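Local coordinates for protein proline dehydrogenase (Bradyrhizobium diazoefficiens, PDB 4Q72) that probably carries out both steps of proline catabolism, oxidising proline with FAD and a quinone and then oxidising glutamate semialdehyde to glutamate with NAD+, at residues L584-S589 with S609-A614; G762-M767 with E910-G915; S785-A790 with P890-V895. The protein carries 1 engineered substitution. One frame throughout, in Å; residues are numbered along the deposited sequence.

Interaction 1. Residues L584-S589 with S609-A614; sequences LLESRS and SELREA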
ATOM      1  N   LEU A 584     -27.787 -12.214 -25.910  1.00 37.46           N
ATOM      2  CA  LEU A 584     -28.856 -12.744 -26.748  1.00 34.97           C
ATOM      3  C   LEU A 584     -28.278 -13.698 -27.809  1.00 36.80           C
ATOM      4  O   LEU A 584     -28.888 -14.714 -28.148  1.00 40.31           O
ATOM      5  CB  LEU A 584     -29.665 -11.600 -27.377  1.00 31.67           C
ATOM      6  CG  LEU A 584     -30.555 -10.739 -26.454  1.00 40.50           C
ATOM      7  CD1 LEU A 584     -31.173  -9.580 -27.224  1.00 39.18           C
ATOM      8  CD2 LEU A 584     -31.677 -11.543 -25.781  1.00 44.29           C
ATOM      9  N   LEU A 585     -27.092 -13.376 -28.309  1.00 31.27           N
ATOM     10  CA  LEU A 585     -26.393 -14.250 -29.239  1.00 35.01           C
ATOM     11  C   LEU A 585     -26.130 -15.627 -28.637  1.00 38.54           C
ATOM     12  O   LEU A 585     -26.299 -16.653 -29.295  1.00 33.58           O
ATOM     13  CB  LEU A 585     -25.062 -13.622 -29.650  1.00 30.91           C
ATOM     14  CG  LEU A 585     -25.163 -12.557 -30.730  1.00 35.71           C
ATOM     15  CD1 LEU A 585     -23.899 -11.731 -30.765  1.00 36.94           C
ATOM     16  CD2 LEU A 585     -25.428 -13.204 -32.064  1.00 31.01           C
ATOM     17  N   GLU A 586     -25.690 -15.648 -27.386  1.00 40.74           N
ATOM     18  CA  GLU A 586     -25.337 -16.918 -26.774  1.00 42.12           C
ATOM     19  C   GLU A 586     -26.595 -17.665 -26.377  1.00 37.35           C
ATOM     20  O   GLU A 586     -26.647 -18.892 -26.403  1.00 39.96           O
ATOM     21  CB  GLU A 586     -24.386 -16.717 -25.590  1.00 41.94           C
ATOM     22  CG  GLU A 586     -23.000 -16.254 -26.015  1.00 40.29           C
ATOM     23  CD  GLU A 586     -21.954 -16.508 -24.949  1.00 45.94           C
ATOM     24  OE1 GLU A 586     -21.656 -17.699 -24.683  1.00 44.47           O
ATOM     25  OE2 GLU A 586     -21.436 -15.521 -24.378  1.00 46.02           O
ATOM     26  N   SER A 587     -27.624 -16.908 -26.040  1.00 31.10           N
ATOM     27  CA  SER A 587     -28.907 -17.491 -25.701  1.00 34.62           C
ATOM     28  C   SER A 587     -29.582 -18.120 -26.923  1.00 37.92           C
ATOM     29  O   SER A 587     -30.375 -19.045 -26.787  1.00 37.70           O
ATOM     30  CB  SER A 587     -29.816 -16.426 -25.084  1.00 39.08           C
ATOM     31  OG  SER A 587     -31.099 -16.965 -24.828  1.00 46.36           O
ATOM     32  N   ARG A 588     -29.283 -17.603 -28.112  1.00 38.51           N
ATOM     33  CA  ARG A 588     -29.922 -18.084 -29.337  1.00 36.04           C
ATOM     34  C   ARG A 588     -28.899 -18.721 -30.260  1.00 38.27           C
ATOM     35  O   ARG A 588     -29.078 -18.748 -31.487  1.00 39.85           O
ATOM     36  CB  ARG A 588     -30.634 -16.936 -30.048  1.00 32.10           C
ATOM     37  CG  ARG A 588     -31.674 -16.250 -29.162  1.00 41.29           C
ATOM     38  CD  ARG A 588     -32.281 -14.988 -29.791  1.00 42.35           C
ATOM     39  NE  ARG A 588     -33.174 -14.337 -28.838  1.00 46.70           N
ATOM     40  CZ  ARG A 588     -33.668 -13.112 -28.976  1.00 47.49           C
ATOM     41  NH1 ARG A 588     -34.475 -12.613 -28.047  1.00 46.71           N
ATOM     42  NH2 ARG A 588     -33.345 -12.385 -30.034  1.00 46.84           N
ATOM     43  N   SER A 589     -27.841 -19.257 -29.655  1.00 33.88           N
ATOM     44  CA  SER A 589     -26.727 -19.827 -30.404  1.00 37.30           C
ATOM     45  C   SER A 589     -27.174 -20.872 -31.428  1.00 38.26           C
ATOM     46  O   SER A 589     -26.613 -20.950 -32.519  1.00 36.11           O
ATOM     47  CB  SER A 589     -25.732 -20.459 -29.448  1.00 33.69           C
ATOM     48  OG  SER A 589     -26.408 -21.406 -28.649  1.00 37.70           O
ATOM     49  N   SER A 609     -17.807 -21.678 -33.475  1.00 26.88           N
ATOM     50  CA  SER A 609     -16.676 -20.785 -33.263  1.00 28.55           C
ATOM     51  C   SER A 609     -17.001 -19.358 -33.700  1.00 28.39           C
ATOM     52  O   SER A 609     -16.649 -18.397 -33.017  1.00 25.18           O
ATOM     53  CB  SER A 609     -15.462 -21.296 -34.021  1.00 27.68           C
ATOM     54  OG  SER A 609     -14.439 -20.334 -33.996  1.00 34.05           O
ATOM     55  N   GLU A 610     -17.680 -19.232 -34.840  1.00 33.75           N
ATOM     56  CA  GLU A 610     -18.085 -17.929 -35.335  1.00 35.44           C
ATOM     57  C   GLU A 610     -19.058 -17.254 -34.365  1.00 33.17           C
ATOM     58  O   GLU A 610     -18.917 -16.066 -34.067  1.00 32.82           O
ATOM     59  CB  GLU A 610     -18.713 -18.025 -36.723  1.00 38.67           C
ATOM     60  CG  GLU A 610     -19.281 -16.680 -37.175  1.00 40.93           C
ATOM     61  CD  GLU A 610     -19.197 -16.470 -38.672  1.00 44.00           C
ATOM     62  OE1 GLU A 610     -19.012 -17.466 -39.415  1.00 48.08           O
ATOM     63  OE2 GLU A 610     -19.305 -15.306 -39.099  1.00 38.25           O
ATOM     64  N   LEU A 611     -20.038 -18.020 -33.879  1.00 27.55           N
ATOM     65  CA  LEU A 611     -20.972 -17.527 -32.874  1.00 30.24           C
ATOM     66  C   LEU A 611     -20.227 -16.997 -31.643  1.00 31.74           C
ATOM     67  O   LEU A 611     -20.522 -15.899 -31.168  1.00 31.66           O
ATOM     68  CB  LEU A 611     -21.986 -18.615 -32.478  1.00 32.41           C
ATOM     69  CG  LEU A 611     -23.193 -18.238 -31.587  1.00 32.67           C
ATOM     70  CD1 LEU A 611     -22.836 -18.080 -30.100  1.00 26.28           C
ATOM     71  CD2 LEU A 611     -23.892 -16.974 -32.095  1.00 28.10           C
ATOM     72  N   ARG A 612     -19.258 -17.762 -31.136  1.00 27.20           N
ATOM     73  CA  ARG A 612     -18.483 -17.304 -29.977  1.00 27.23           C
ATOM     74  C   ARG A 612     -17.786 -15.969 -30.267  1.00 25.80           C
ATOM     75  O   ARG A 612     -17.819 -15.053 -29.458  1.00 30.55           O
ATOM     76  CB  ARG A 612     -17.454 -18.355 -29.529  1.00 21.45           C
ATOM     77  CG  ARG A 612     -18.057 -19.620 -28.903  1.00 26.61           C
ATOM     78  CD  ARG A 612     -16.978 -20.526 -28.283  1.00 23.07           C
ATOM     79  NE  ARG A 612     -16.275 -19.865 -27.185  1.00 22.44           N
ATOM     80  CZ  ARG A 612     -15.061 -20.197 -26.739  1.00 23.05           C
ATOM     81  NH1 ARG A 612     -14.377 -21.203 -27.283  1.00 20.10           N
ATOM     82  NH2 ARG A 612     -14.524 -19.513 -25.732  1.00 24.75           N
ATOM     83  N   GLU A 613     -17.184 -15.873 -31.444  1.00 27.72           N
ATOM     84  CA  GLU A 613     -16.421 -14.703 -31.856  1.00 25.83           C
ATOM     85  C   GLU A 613     -17.306 -13.439 -31.948  1.00 27.78           C
ATOM     86  O   GLU A 613     -16.893 -12.345 -31.553  1.00 24.45           O
ATOM     87  CB  GLU A 613     -15.769 -14.990 -33.215  1.00 27.33           C
ATOM     88  CG  GLU A 613     -14.813 -13.912 -33.707  1.00 33.06           C
ATOM     89  CD  GLU A 613     -14.281 -14.199 -35.108  1.00 48.57           C
ATOM     90  OE1 GLU A 613     -14.633 -15.256 -35.673  1.00 58.29           O
ATOM     91  OE2 GLU A 613     -13.505 -13.372 -35.645  1.00 53.61           O
ATOM     92  N   ALA A 614     -18.523 -13.611 -32.454  1.00 25.10           N
ATOM     93  CA  ALA A 614     -19.459 -12.513 -32.585  1.00 26.83           C
ATOM     94  C   ALA A 614     -19.776 -11.968 -31.206  1.00 31.35           C
ATOM     95  O   ALA A 614     -19.722 -10.758 -30.982  1.00 33.73           O
ATOM     96  CB  ALA A 614     -20.736 -12.986 -33.265  1.00 24.37           C
TER
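Leu611 is the first residue of 609-614 to meet 584-589, and it shows how one branched side chain can join two helices without a single hydrogen bond. CG lies anti to the backbone N (chi1 -171°), which carries both methyls across to the far backbone. CD2 rests 3.7 Å from Leu585 O, with CD1 almost as near to the same oxygen. CD1 also lies 3.8 Å from Ser589 CB and brushes Glu586. The branch thus sits where helix 571-587 gives way to helix 589-598, whose Phe592 also packs on it. Leu585 and Leu611 slide past one another in opposite directions, their CD2 methyls 4.1 Å apart. An alanine in place of Leu611 would probably leave Leu585 and the Ser589 CB without their apolar neighbour and open a gap between helix 604-629 and the end of helix 571-587.

Next along the segment, Arg612 takes no part across the contact; its NE bonds to Ser516 OG. Glu586, across the way, likewise sends its carboxylate elsewhere, to a salt bridge with Arg619.

Ala614, one turn beyond Leu611, closes the contact. Its CB lies 4.2 Å from CD1 of Leu585, the small methyl leaving room for the longer branch, and Leu667 of helix 664-675 touches both residues. Carbon meets carbon or a carbonyl oxygen throughout, so cohesion here rests on burial and fit, while the charged groups find their partners outside the contact.

Interaction 2. Residues G762-M767 with E910-G915; sequences GGINAM and ERTGYG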
ATOM      1  N   GLY A 762      -7.161  -9.467 -48.366  1.00 41.31           N
ATOM      2  CA  GLY A 762      -6.721 -10.850 -48.325  1.00 43.34           C
ATOM      3  C   GLY A 762      -5.282 -11.073 -47.887  1.00 42.69           C
ATOM      4  O   GLY A 762      -4.685 -10.246 -47.188  1.00 40.21           O
ATOM      5  N   GLY A 763      -4.732 -12.212 -48.293  1.00 39.02           N
ATOM      6  CA  GLY A 763      -3.340 -12.523 -48.063  1.00 38.63           C
ATOM      7  C   GLY A 763      -2.917 -13.705 -48.917  1.00 38.24           C
ATOM      8  O   GLY A 763      -3.761 -14.429 -49.428  1.00 37.74           O
ATOM      9  N   ILE A 764      -1.610 -13.849 -49.120  1.00 40.59           N
ATOM     10  CA  ILE A 764      -1.014 -15.101 -49.571  1.00 38.11           C
ATOM     11  C   ILE A 764      -0.152 -15.587 -48.406  1.00 33.58           C
ATOM     12  O   ILE A 764       1.033 -15.283 -48.314  1.00 30.36           O
ATOM     13  CB  ILE A 764      -0.182 -14.936 -50.859  1.00 39.88           C
ATOM     14  CG1 ILE A 764      -1.054 -14.344 -51.977  1.00 40.94           C
ATOM     15  CG2 ILE A 764       0.390 -16.277 -51.302  1.00 30.49           C
ATOM     16  CD1 ILE A 764      -0.330 -14.132 -53.311  1.00 34.02           C
ATOM     17  N   ASN A 765      -0.780 -16.316 -47.496  1.00 22.99           N
ATOM     18  CA  ASN A 765      -0.180 -16.572 -46.206  1.00 30.38           C
ATOM     19  C   ASN A 765       0.774 -17.774 -46.263  1.00 30.51           C
ATOM     20  O   ASN A 765       0.427 -18.830 -46.778  1.00 29.12           O
ATOM     21  CB  ASN A 765      -1.285 -16.751 -45.161  1.00 23.92           C
ATOM     22  CG  ASN A 765      -2.265 -15.588 -45.159  1.00 27.25           C
ATOM     23  OD1 ASN A 765      -1.858 -14.422 -45.194  1.00 28.91           O
ATOM     24  ND2 ASN A 765      -3.560 -15.897 -45.155  1.00 28.87           N
ATOM     25  N   ALA A 766       1.985 -17.585 -45.752  1.00 28.23           N
ATOM     26  CA  ALA A 766       3.021 -18.608 -45.813  1.00 25.47           C
ATOM     27  C   ALA A 766       3.215 -19.276 -44.475  1.00 25.85           C
ATOM     28  O   ALA A 766       2.815 -18.748 -43.438  1.00 34.89           O
ATOM     29  CB  ALA A 766       4.337 -18.023 -46.301  1.00 22.12           C
ATOM     30  N   MET A 767       3.855 -20.437 -44.506  1.00 30.36           N
ATOM     31  CA  MET A 767       4.316 -21.115 -43.303  1.00 23.82           C
ATOM     32  C   MET A 767       5.730 -21.640 -43.552  1.00 26.76           C
ATOM     33  O   MET A 767       6.024 -22.158 -44.634  1.00 30.84           O
ATOM     34  CB  MET A 767       3.367 -22.262 -42.924  1.00 19.79           C
ATOM     35  CG  MET A 767       3.801 -23.036 -41.680  1.00 24.88           C
ATOM     36  SD  MET A 767       2.772 -24.476 -41.287  1.00 32.42           S
ATOM     37  CE  MET A 767       1.213 -23.752 -40.729  1.00 24.05           C
ATOM     38  N   GLU A 910       8.266 -11.554 -48.886  1.00 39.55           N
ATOM     39  CA  GLU A 910       8.250 -10.094 -49.003  1.00 42.87           C
ATOM     40  C   GLU A 910       7.749  -9.621 -50.370  1.00 41.65           C
ATOM     41  O   GLU A 910       7.132  -8.567 -50.469  1.00 36.26           O
ATOM     42  CB  GLU A 910       9.656  -9.528 -48.815  1.00 45.74           C
ATOM     43  CG  GLU A 910      10.240  -9.656 -47.432  1.00 55.71           C
ATOM     44  CD  GLU A 910      11.717  -9.264 -47.399  1.00 67.36           C
ATOM     45  OE1 GLU A 910      12.370  -9.293 -48.474  1.00 69.00           O
ATOM     46  OE2 GLU A 910      12.217  -8.923 -46.300  1.00 70.10           O
ATOM     47  N   ARG A 911       8.003 -10.419 -51.404  1.00 38.24           N
ATOM     48  CA  ARG A 911       7.773 -10.002 -52.791  1.00 35.86           C
ATOM     49  C   ARG A 911       6.293  -9.925 -53.172  1.00 35.33           C
ATOM     50  O   ARG A 911       5.909  -9.094 -53.995  1.00 35.30           O
ATOM     51  CB  ARG A 911       8.535 -10.912 -53.786  1.00 36.46           C
ATOM     52  N   THR A 912       5.453 -10.780 -52.590  1.00 36.70           N
ATOM     53  CA  THR A 912       4.029 -10.746 -52.933  1.00 35.52           C
ATOM     54  C   THR A 912       3.410  -9.380 -52.570  1.00 40.53           C
ATOM     55  O   THR A 912       2.473  -8.919 -53.228  1.00 40.73           O
ATOM     56  CB  THR A 912       3.231 -11.859 -52.231  1.00 31.57           C
ATOM     57  OG1 THR A 912       3.068 -11.530 -50.843  1.00 38.07           O
ATOM     58  CG2 THR A 912       3.930 -13.217 -52.371  1.00 27.02           C
ATOM     59  N   GLY A 913       3.939  -8.743 -51.522  1.00 35.88           N
ATOM     60  CA  GLY A 913       3.408  -7.473 -51.045  1.00 27.31           C
ATOM     61  C   GLY A 913       2.343  -7.641 -49.967  1.00 36.50           C
ATOM     62  O   GLY A 913       1.945  -6.669 -49.311  1.00 40.54           O
ATOM     63  N   TYR A 914       1.871  -8.873 -49.791  1.00 32.80           N
ATOM     64  CA  TYR A 914       0.882  -9.189 -48.758  1.00 33.80           C
ATOM     65  C   TYR A 914       1.530  -9.328 -47.374  1.00 33.23           C
ATOM     66  O   TYR A 914       2.753  -9.384 -47.260  1.00 38.11           O
ATOM     67  CB  TYR A 914       0.101 -10.464 -49.135  1.00 32.00           C
ATOM     68  CG  TYR A 914      -0.907 -10.251 -50.264  1.00 33.12           C
ATOM     69  CD1 TYR A 914      -2.182  -9.737 -50.005  1.00 41.41           C
ATOM     70  CD2 TYR A 914      -0.586 -10.558 -51.584  1.00 31.86           C
ATOM     71  CE1 TYR A 914      -3.107  -9.538 -51.036  1.00 45.03           C
ATOM     72  CE2 TYR A 914      -1.507 -10.366 -52.623  1.00 33.29           C
ATOM     73  CZ  TYR A 914      -2.759  -9.860 -52.347  1.00 41.15           C
ATOM     74  OH  TYR A 914      -3.666  -9.673 -53.373  1.00 43.89           O
ATOM     75  N   GLY A 915       0.712  -9.376 -46.327  1.00 31.59           N
ATOM     76  CA  GLY A 915       1.228  -9.456 -44.972  1.00 29.90           C
ATOM     77  C   GLY A 915       0.196  -9.729 -43.898  1.00 27.58           C
ATOM     78  O   GLY A 915       0.184  -9.048 -42.885  1.00 28.51           O
TER
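The ring of Tyr914 lies against the backbone of Gly762, Gly763 and Ile764, and van der Waals packing does the work. The Gly763 carbonyl carbon stands over one ring face, and CD1 of Tyr914 comes within 3.6 Å of Gly763 CA.

Apolar contact continues beside it, on the same side of the ring. Ile764 brings CG1 to 3.8 Å from CD2 of Tyr914, the two side chains crossing at a slant, and its CD1 lies 4.0 Å from CD2 of Tyr914 and continues toward Thr912.

No hydrogen bond crosses directly; one lies within 910-915 and others run through third residues. Tyr914 N donates to OG1 of Thr912 over 3.1 Å at 156°, an ST turn that fixes the chain just where Tyr914 departs toward 762-767. Ser962 OG bonds to both Gly762 O and Gly915 N, and thereby bridges the segments. Gly763 N bonds to OE2 of Glu886, an NAD+-binding residue, while Asn765 ND2 bonds to the backbone O of Cys794, the predicted active-site cysteine. The contact lies beside the active site of the aldehyde dehydrogenase fold, where the chain leaves the predicted catalytic Glu760 and enters strand 765-769.

Interaction 3. Residues S785-A790 with P890-V895; sequences SAFRSA and PILHVV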
ATOM      1  N   SER A 785      -4.900 -25.308 -41.046  1.00 21.02           N
ATOM      2  CA  SER A 785      -4.729 -23.960 -41.567  1.00 20.77           C
ATOM      3  C   SER A 785      -5.091 -23.826 -43.045  1.00 27.14           C
ATOM      4  O   SER A 785      -5.545 -22.775 -43.481  1.00 24.23           O
ATOM      5  CB  SER A 785      -3.290 -23.468 -41.307  1.00 19.38           C
ATOM      6  OG  SER A 785      -2.988 -23.531 -39.915  1.00 28.88           O
ATOM      7  N   ALA A 786      -4.865 -24.878 -43.826  1.00 29.09           N
ATOM      8  CA  ALA A 786      -5.086 -24.786 -45.265  1.00 28.80           C
ATOM      9  C   ALA A 786      -6.472 -25.233 -45.686  1.00 28.55           C
ATOM     10  O   ALA A 786      -6.997 -24.747 -46.687  1.00 25.95           O
ATOM     11  CB  ALA A 786      -4.013 -25.596 -46.038  1.00 29.22           C
ATOM     12  N   PHE A 787      -7.049 -26.186 -44.959  1.00 28.04           N
ATOM     13  CA  PHE A 787      -8.240 -26.883 -45.466  1.00 28.03           C
ATOM     14  C   PHE A 787      -9.502 -26.700 -44.616  1.00 27.58           C
ATOM     15  O   PHE A 787     -10.602 -26.935 -45.108  1.00 30.98           O
ATOM     16  CB  PHE A 787      -7.961 -28.382 -45.673  1.00 31.18           C
ATOM     17  CG  PHE A 787      -6.760 -28.683 -46.560  1.00 33.12           C
ATOM     18  CD1 PHE A 787      -6.589 -28.041 -47.790  1.00 31.81           C
ATOM     19  CD2 PHE A 787      -5.801 -29.621 -46.154  1.00 28.41           C
ATOM     20  CE1 PHE A 787      -5.485 -28.327 -48.603  1.00 29.25           C
ATOM     21  CE2 PHE A 787      -4.693 -29.912 -46.959  1.00 28.87           C
ATOM     22  CZ  PHE A 787      -4.541 -29.261 -48.190  1.00 30.20           C
ATOM     23  N   ARG A 788      -9.352 -26.282 -43.356  1.00 25.26           N
ATOM     24  CA  ARG A 788     -10.511 -25.967 -42.520  1.00 23.88           C
ATOM     25  C   ARG A 788     -11.333 -24.874 -43.200  1.00 25.55           C
ATOM     26  O   ARG A 788     -10.767 -23.949 -43.779  1.00 26.93           O
ATOM     27  CB  ARG A 788     -10.074 -25.516 -41.123  1.00 33.21           C
ATOM     28  CG  ARG A 788     -11.204 -25.133 -40.188  1.00 43.74           C
ATOM     29  CD  ARG A 788     -11.491 -26.226 -39.172  1.00 53.80           C
ATOM     30  NE  ARG A 788     -10.782 -26.040 -37.908  1.00 60.95           N
ATOM     31  CZ  ARG A 788     -11.359 -25.619 -36.785  1.00 65.54           C
ATOM     32  NH1 ARG A 788     -12.656 -25.324 -36.775  1.00 64.49           N
ATOM     33  NH2 ARG A 788     -10.640 -25.480 -35.673  1.00 65.35           N
ATOM     34  N   SER A 789     -12.659 -25.023 -43.156  1.00 23.89           N
ATOM     35  CA  SER A 789     -13.611 -24.094 -43.787  1.00 31.61           C
ATOM     36  C   SER A 789     -13.382 -24.064 -45.296  1.00 33.91           C
ATOM     37  O   SER A 789     -13.637 -23.047 -45.945  1.00 34.05           O
ATOM     38  CB  SER A 789     -13.493 -22.665 -43.226  1.00 32.86           C
ATOM     39  OG  SER A 789     -13.284 -22.660 -41.827  1.00 34.36           O
ATOM     40  N   ALA A 790     -12.891 -25.183 -45.834  1.00 32.18           N
ATOM     41  CA  ALA A 790     -12.532 -25.301 -47.251  1.00 26.46           C
ATOM     42  C   ALA A 790     -11.584 -24.188 -47.705  1.00 27.68           C
ATOM     43  O   ALA A 790     -11.693 -23.680 -48.820  1.00 28.40           O
ATOM     44  CB  ALA A 790     -13.779 -25.342 -48.126  1.00 26.77           C
ATOM     45  N   PRO A 890      -9.573 -24.596 -50.739  1.00 33.21           N
ATOM     46  CA  PRO A 890      -8.790 -25.617 -50.021  1.00 26.02           C
ATOM     47  C   PRO A 890      -7.557 -26.087 -50.791  1.00 31.71           C
ATOM     48  O   PRO A 890      -7.439 -27.275 -51.045  1.00 37.92           O
ATOM     49  CB  PRO A 890      -9.779 -26.773 -49.877  1.00 34.50           C
ATOM     50  CG  PRO A 890     -10.672 -26.651 -51.110  1.00 32.36           C
ATOM     51  CD  PRO A 890     -10.777 -25.157 -51.390  1.00 33.18           C
ATOM     52  N   ILE A 891      -6.643 -25.182 -51.125  1.00 29.97           N
ATOM     53  CA  ILE A 891      -5.553 -25.500 -52.039  1.00 35.19           C
ATOM     54  C   ILE A 891      -4.190 -25.098 -51.497  1.00 33.87           C
ATOM     55  O   ILE A 891      -3.880 -23.909 -51.409  1.00 30.91           O
ATOM     56  CB  ILE A 891      -5.763 -24.826 -53.410  1.00 33.81           C
ATOM     57  CG1 ILE A 891      -7.080 -25.295 -54.015  1.00 29.89           C
ATOM     58  CG2 ILE A 891      -4.590 -25.150 -54.367  1.00 30.78           C
ATOM     59  CD1 ILE A 891      -7.373 -24.623 -55.304  1.00 42.82           C
ATOM     60  N   LEU A 892      -3.379 -26.092 -51.133  1.00 30.33           N
ATOM     61  CA  LEU A 892      -2.062 -25.830 -50.543  1.00 28.08           C
ATOM     62  C   LEU A 892      -0.959 -25.845 -51.607  1.00 30.59           C
ATOM     63  O   LEU A 892      -0.967 -26.674 -52.526  1.00 29.54           O
ATOM     64  CB  LEU A 892      -1.755 -26.838 -49.439  1.00 24.15           C
ATOM     65  CG  LEU A 892      -0.362 -26.838 -48.815  1.00 25.04           C
ATOM     66  CD1 LEU A 892      -0.100 -25.527 -48.065  1.00 28.28           C
ATOM     67  CD2 LEU A 892      -0.222 -28.032 -47.905  1.00 24.42           C
ATOM     68  N   HIS A 893      -0.040 -24.892 -51.497  1.00 28.36           N
ATOM     69  CA  HIS A 893       1.109 -24.835 -52.372  1.00 27.38           C
ATOM     70  C   HIS A 893       2.332 -25.023 -51.497  1.00 33.20           C
ATOM     71  O   HIS A 893       2.433 -24.405 -50.431  1.00 30.96           O
ATOM     72  CB  HIS A 893       1.188 -23.497 -53.132  1.00 26.56           C
ATOM     73  CG  HIS A 893      -0.006 -23.211 -53.982  1.00 43.62           C
ATOM     74  ND1 HIS A 893      -1.158 -22.641 -53.480  1.00 46.26           N
ATOM     75  CD2 HIS A 893      -0.241 -23.434 -55.300  1.00 44.92           C
ATOM     76  CE1 HIS A 893      -2.046 -22.516 -54.452  1.00 41.44           C
ATOM     77  NE2 HIS A 893      -1.514 -22.989 -55.564  1.00 42.18           N
ATOM     78  N   VAL A 894       3.260 -25.872 -51.955  1.00 34.22           N
ATOM     79  CA  VAL A 894       4.438 -26.232 -51.171  1.00 34.07           C
ATOM     80  C   VAL A 894       5.753 -25.928 -51.898  1.00 25.73           C
ATOM     81  O   VAL A 894       5.929 -26.275 -53.049  1.00 32.57           O
ATOM     82  CB  VAL A 894       4.409 -27.725 -50.804  1.00 33.19           C
ATOM     83  CG1 VAL A 894       5.616 -28.084 -49.946  1.00 34.57           C
ATOM     84  CG2 VAL A 894       3.108 -28.068 -50.086  1.00 31.31           C
ATOM     85  N   VAL A 895       6.679 -25.277 -51.213  1.00 31.67           N
ATOM     86  CA  VAL A 895       8.013 -25.091 -51.757  1.00 32.71           C
ATOM     87  C   VAL A 895       9.038 -25.728 -50.800  1.00 35.05           C
ATOM     88  O   VAL A 895       9.079 -25.393 -49.608  1.00 28.46           O
ATOM     89  CB  VAL A 895       8.359 -23.598 -51.934  1.00 33.39           C
ATOM     90  CG1 VAL A 895       9.806 -23.451 -52.388  1.00 33.12           C
ATOM     91  CG2 VAL A 895       7.407 -22.932 -52.937  1.00 28.47           C
TER
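Pro890 is the bump on which the end of helix 775-787 settles, with Phe787 and Ala790 touching different parts of it. The Ala790 carbonyl oxygen lies 3.1 Å from CD of Pro890 and 3.0 Å from N of the same proline, which has no hydrogen to offer, and the two simply abut. Ala790 CB completes this flank, more loosely.

The Phe787 ring meets Pro890 with its edge. Pro890 O lies near the ring plane, 3.3 Å from CE1 of Phe787, and Pro890 CA is in that plane as well. CG of Phe787 is anti to the carbonyl carbon (chi1 -54°), which lays the ring back over its own neighbour: Ala786 CB stands 3.9 Å above the ring centre. One methyl thus rests on the flat ring face while the rim is turned to the strand.

Helix 775-787 links strands 765-769 and 797-803, parallel neighbours in the sheet, making a beta-alpha-beta crossover; strand 891-897 lies on the other side of 797-803. The turn after this helix leads on to Cys794, predicted to be catalytic.

Leu892, two residues along the strand from Pro890, faces the helix too, and its CB fits between Ala786 CB and CZ of Phe787. This CB sits 3.9 Å from CZ of Phe787, the two side chains crossing at about a right angle, and 4.3 Å from Ala786 CB. Ile874 of strand 873-876 and Ala818 of helix 804-819 pack on Phe787 from beyond the two segments, and Val814 of that helix does the same for Leu892.

How the interactions relate
All three contacts belong to the aldehyde dehydrogenase part of the chain. Interaction 1 comes first along the chain and is a contact between helices; its centre lies 31 Å from that of interaction 2 and 27 Å from that of interaction 3, although its nearest atoms come within about 6 Å of the latter. Interactions 2 and 3 are close, with centres 14 Å apart, and 785-790/890-895 is nested inside the loop closed by 762-767/910-915. Both draw on one mixed sheet: strand 765-769 leads into helix 775-787, and strand 891-897 into helix 902-911. Met767 touches Ser785, joining the two directly. Together they join sequence-distant parts of the sheet region near Cys794, the predicted catalytic cysteine.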